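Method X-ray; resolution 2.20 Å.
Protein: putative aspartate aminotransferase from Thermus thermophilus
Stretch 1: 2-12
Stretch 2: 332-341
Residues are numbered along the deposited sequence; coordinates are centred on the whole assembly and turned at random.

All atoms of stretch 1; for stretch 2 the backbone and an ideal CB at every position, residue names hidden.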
# COMPACT_ATOMS: atom_id res chain seq x y z
N ASP A 2 18.30 -4.20 -17.81
CA ASP A 2 17.65 -5.42 -18.29
C ASP A 2 17.78 -6.59 -17.32
O ASP A 2 16.82 -7.33 -17.10
CB ASP A 2 18.20 -5.84 -19.65
CG ASP A 2 17.65 -5.01 -20.79
OD1 ASP A 2 18.44 -4.61 -21.67
OD2 ASP A 2 16.42 -4.77 -20.80
N TRP A 3 18.97 -6.78 -16.77
CA TRP A 3 19.21 -7.87 -15.84
C TRP A 3 19.10 -7.39 -14.40
O TRP A 3 20.06 -6.89 -13.82
CB TRP A 3 20.59 -8.50 -16.07
CG TRP A 3 20.74 -9.17 -17.40
CD1 TRP A 3 21.24 -8.62 -18.55
CD2 TRP A 3 20.44 -10.54 -17.72
NE1 TRP A 3 21.28 -9.56 -19.55
CE2 TRP A 3 20.79 -10.74 -19.07
CE3 TRP A 3 19.91 -11.61 -16.98
CZ2 TRP A 3 20.64 -11.98 -19.71
CZ3 TRP A 3 19.75 -12.84 -17.62
CH2 TRP A 3 20.12 -13.02 -18.97
N LEU A 4 17.90 -7.52 -13.83
CA LEU A 4 17.68 -7.13 -12.45
C LEU A 4 18.11 -8.30 -11.57
O LEU A 4 17.51 -9.37 -11.60
CB LEU A 4 16.20 -6.79 -12.22
CG LEU A 4 15.86 -6.37 -10.79
CD1 LEU A 4 16.71 -5.18 -10.39
CD2 LEU A 4 14.39 -6.02 -10.71
N LEU A 5 19.18 -8.09 -10.80
CA LEU A 5 19.71 -9.14 -9.94
C LEU A 5 19.65 -8.80 -8.46
O LEU A 5 20.42 -9.33 -7.66
CB LEU A 5 21.15 -9.48 -10.36
CG LEU A 5 21.34 -9.89 -11.82
CD1 LEU A 5 22.83 -10.01 -12.16
CD2 LEU A 5 20.61 -11.21 -12.11
N THR A 6 18.71 -7.93 -8.10
CA THR A 6 18.53 -7.51 -6.71
C THR A 6 17.49 -8.39 -6.02
O THR A 6 16.55 -8.87 -6.65
CB THR A 6 18.07 -6.05 -6.62
OG1 THR A 6 16.93 -5.86 -7.47
CG2 THR A 6 19.18 -5.09 -7.04
N PRO A 7 17.65 -8.61 -4.71
CA PRO A 7 16.72 -9.44 -3.94
C PRO A 7 15.43 -8.69 -3.59
O PRO A 7 14.97 -8.72 -2.45
CB PRO A 7 17.53 -9.78 -2.69
CG PRO A 7 18.32 -8.54 -2.48
CD PRO A 7 18.80 -8.21 -3.88
N GLY A 8 14.84 -8.04 -4.60
CA GLY A 8 13.62 -7.28 -4.39
C GLY A 8 13.79 -5.79 -4.59
O GLY A 8 14.63 -5.17 -3.93
N PRO A 9 13.07 -5.19 -5.56
CA PRO A 9 12.12 -5.84 -6.47
C PRO A 9 12.83 -6.82 -7.40
O PRO A 9 14.06 -6.81 -7.51
CB PRO A 9 11.53 -4.67 -7.25
CG PRO A 9 11.58 -3.55 -6.25
CD PRO A 9 12.97 -3.72 -5.69
N VAL A 10 12.05 -7.66 -8.07
CA VAL A 10 12.61 -8.65 -8.97
C VAL A 10 12.06 -8.59 -10.39
O VAL A 10 11.14 -7.83 -10.69
CB VAL A 10 12.37 -10.10 -8.45
CG1 VAL A 10 13.00 -10.30 -7.07
CG2 VAL A 10 10.87 -10.40 -8.42
N ARG A 11 12.66 -9.42 -11.23
CA ARG A 11 12.31 -9.60 -12.63
C ARG A 11 10.89 -10.19 -12.59
O ARG A 11 10.66 -11.22 -11.96
CB ARG A 11 13.29 -10.61 -13.22
CG ARG A 11 13.83 -10.32 -14.59
CD ARG A 11 12.79 -10.27 -15.65
NE ARG A 11 12.99 -11.41 -16.55
CZ ARG A 11 14.04 -11.57 -17.35
NH1 ARG A 11 15.01 -10.66 -17.39
NH2 ARG A 11 14.13 -12.66 -18.11
N LEU A 12 9.95 -9.52 -13.24
CA LEU A 12 8.56 -9.94 -13.24
C LEU A 12 8.20 -11.18 -14.05
O LEU A 12 8.71 -11.40 -15.15
CB LEU A 12 7.64 -8.79 -13.64
CG LEU A 12 7.65 -7.54 -12.76
CD1 LEU A 12 6.60 -6.56 -13.26
CD2 LEU A 12 7.39 -7.91 -11.30
N UNK A 332 18.51 -21.57 -18.14
CA UNK A 332 19.49 -20.99 -19.04
C UNK A 332 19.83 -19.51 -18.88
O UNK A 332 20.93 -19.09 -19.22
CB UNK A 332 19.00 -21.21 -20.47
N UNK A 333 18.89 -18.74 -18.34
CA UNK A 333 19.16 -17.33 -18.11
C UNK A 333 20.11 -17.25 -16.92
O UNK A 333 20.99 -16.39 -16.88
CB UNK A 333 17.87 -16.54 -17.86
N UNK A 334 19.96 -18.19 -15.99
CA UNK A 334 20.82 -18.27 -14.81
C UNK A 334 22.25 -18.60 -15.25
O UNK A 334 23.20 -17.99 -14.78
CB UNK A 334 20.30 -19.32 -13.82
N UNK A 335 22.38 -19.56 -16.17
CA UNK A 335 23.70 -19.94 -16.69
C UNK A 335 24.35 -18.72 -17.36
O UNK A 335 25.57 -18.54 -17.30
CB UNK A 335 23.58 -21.10 -17.68
N UNK A 336 23.52 -17.88 -17.97
CA UNK A 336 24.02 -16.68 -18.61
C UNK A 336 24.55 -15.70 -17.58
O UNK A 336 25.58 -15.05 -17.81
CB UNK A 336 22.92 -16.03 -19.45
N UNK A 337 23.85 -15.59 -16.46
CA UNK A 337 24.24 -14.69 -15.37
C UNK A 337 25.56 -15.18 -14.78
O UNK A 337 26.43 -14.38 -14.42
CB UNK A 337 23.15 -14.62 -14.29
N UNK A 338 25.70 -16.51 -14.69
CA UNK A 338 26.92 -17.13 -14.17
C UNK A 338 28.11 -16.72 -15.03
O UNK A 338 29.20 -16.47 -14.52
CB UNK A 338 26.79 -18.65 -14.13
N UNK A 339 27.89 -16.66 -16.34
CA UNK A 339 28.94 -16.26 -17.26
C UNK A 339 29.30 -14.80 -17.07
O UNK A 339 30.47 -14.43 -17.14
CB UNK A 339 28.51 -16.51 -18.71
N UNK A 340 28.28 -13.98 -16.82
CA UNK A 340 28.47 -12.55 -16.60
C UNK A 340 29.26 -12.35 -15.31
O UNK A 340 30.10 -11.45 -15.22
CB UNK A 340 27.13 -11.82 -16.54
N UNK A 341 28.96 -13.17 -14.31
CA UNK A 341 29.63 -13.11 -13.03
C UNK A 341 31.10 -13.49 -13.25
O UNK A 341 31.99 -12.86 -12.69
CB UNK A 341 28.96 -14.03 -12.01

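Stretch 2 is one run of helix, with helical backbone angles throughout, settling near -65°/-40° from 334 on, so stretch 1 can meet only part of its circumference. What stretch 1 offers there is the indole of W3, the isobutyl group of L5 and the guanidinium of R11.

Position 332 has nothing of stretch 1 near its ideal CB, so almost any helix-tolerant residue would serve. It is Y332.

Position 333 is far more constrained. Its CA-to-CB bond points toward stretch 1, and the ideal CB lies 4.2 Å from W3 CZ3 and 5.4 Å from R11 NH2. A positive charge within reach favours an acid, though glutamine or another polar chain could also answer it. The residue is E333. With chi1 m and chi2 t, it brings OE1 to 2.9 Å from R11 NH2, a salt bridge made at the edge of the guanidinium, near its plane. Its backbone counts too: E333 O sits 3.8 Å from W3 CZ3.

Positions 334 and 335 find no partner in stretch 1; CA-to-CB points away at 334. Small or large residues suit this contact equally, and the chain has A334 and L335.

At 336 the bond would point toward stretch 1, with an ideal CB 4.1 Å from W3 CH2 but only 3.2 Å from the O of residue 333. Little bulk is welcome, so glycine or perhaps alanine fits. G336 places no side chain beside the indole.

Position 337 points sideways, its ideal CB 4.8 Å from L5 CD2 and 5.1 Å from W3 CZ3. Two apolar neighbours call for a modest aliphatic chain: valine, isoleucine or leucine. V337 touches both, CG2 lying 3.8 Å from W3 CZ3 and CG1 3.9 Å from L5 CD1.

Positions 338 and 339 have no stretch 1 atom within 5.5 Å of the ideal CB. This contact sets no preference at 338, so any helix-compatible residue would do; it is A338. At 339 a CB would have room, so this contact does not demand glycine, though the residue is G339.

Position 340 again points toward stretch 1, but its ideal CB has nothing within 5.5 Å. A long, flexible apolar chain could bridge the gap to the indole; methionine is a candidate, and lysine or arginine could lay its methylenes there. M340 extends through t and t before turning at chi3 m. Its CE stands 4.0 Å from the centroid of the five-membered ring of W3, 15° off the normal, a CH-pi contact over one face.

Position 341 is out of reach and unconstrained here; it is F341.

Stretch 2, residues 332-341: YEALGVAGMF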
# COMPACT_ATOMS: atom_id res chain seq x y z
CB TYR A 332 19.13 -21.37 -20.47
CG TYR A 332 18.92 -22.87 -20.53
CD1 TYR A 332 17.63 -23.41 -20.56
CD2 TYR A 332 20.00 -23.74 -20.41
CE1 TYR A 332 17.43 -24.78 -20.47
CE2 TYR A 332 19.81 -25.12 -20.32
CZ TYR A 332 18.52 -25.63 -20.34
OH TYR A 332 18.33 -26.98 -20.22
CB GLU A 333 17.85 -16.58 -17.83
CG GLU A 333 17.02 -16.39 -19.09
CD GLU A 333 15.62 -15.88 -18.81
OE1 GLU A 333 15.17 -14.99 -19.55
OE2 GLU A 333 14.96 -16.38 -17.87
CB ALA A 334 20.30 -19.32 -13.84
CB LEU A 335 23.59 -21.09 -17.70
CG LEU A 335 23.32 -22.51 -17.19
CD1 LEU A 335 23.25 -23.48 -18.37
CD2 LEU A 335 24.42 -22.94 -16.23
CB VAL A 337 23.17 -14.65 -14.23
CG1 VAL A 337 23.63 -13.76 -13.10
CG2 VAL A 337 21.85 -14.13 -14.77
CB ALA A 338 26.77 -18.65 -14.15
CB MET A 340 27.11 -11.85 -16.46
CG MET A 340 27.21 -10.34 -16.26
SD MET A 340 25.69 -9.61 -15.63
CE MET A 340 24.62 -9.76 -17.06
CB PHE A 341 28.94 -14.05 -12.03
CG PHE A 341 29.34 -13.84 -10.59
CD1 PHE A 341 30.07 -12.72 -10.21
CD2 PHE A 341 28.99 -14.78 -9.62
CE1 PHE A 341 30.46 -12.54 -8.88
CE2 PHE A 341 29.38 -14.60 -8.29
CZ PHE A 341 30.11 -13.48 -7.92
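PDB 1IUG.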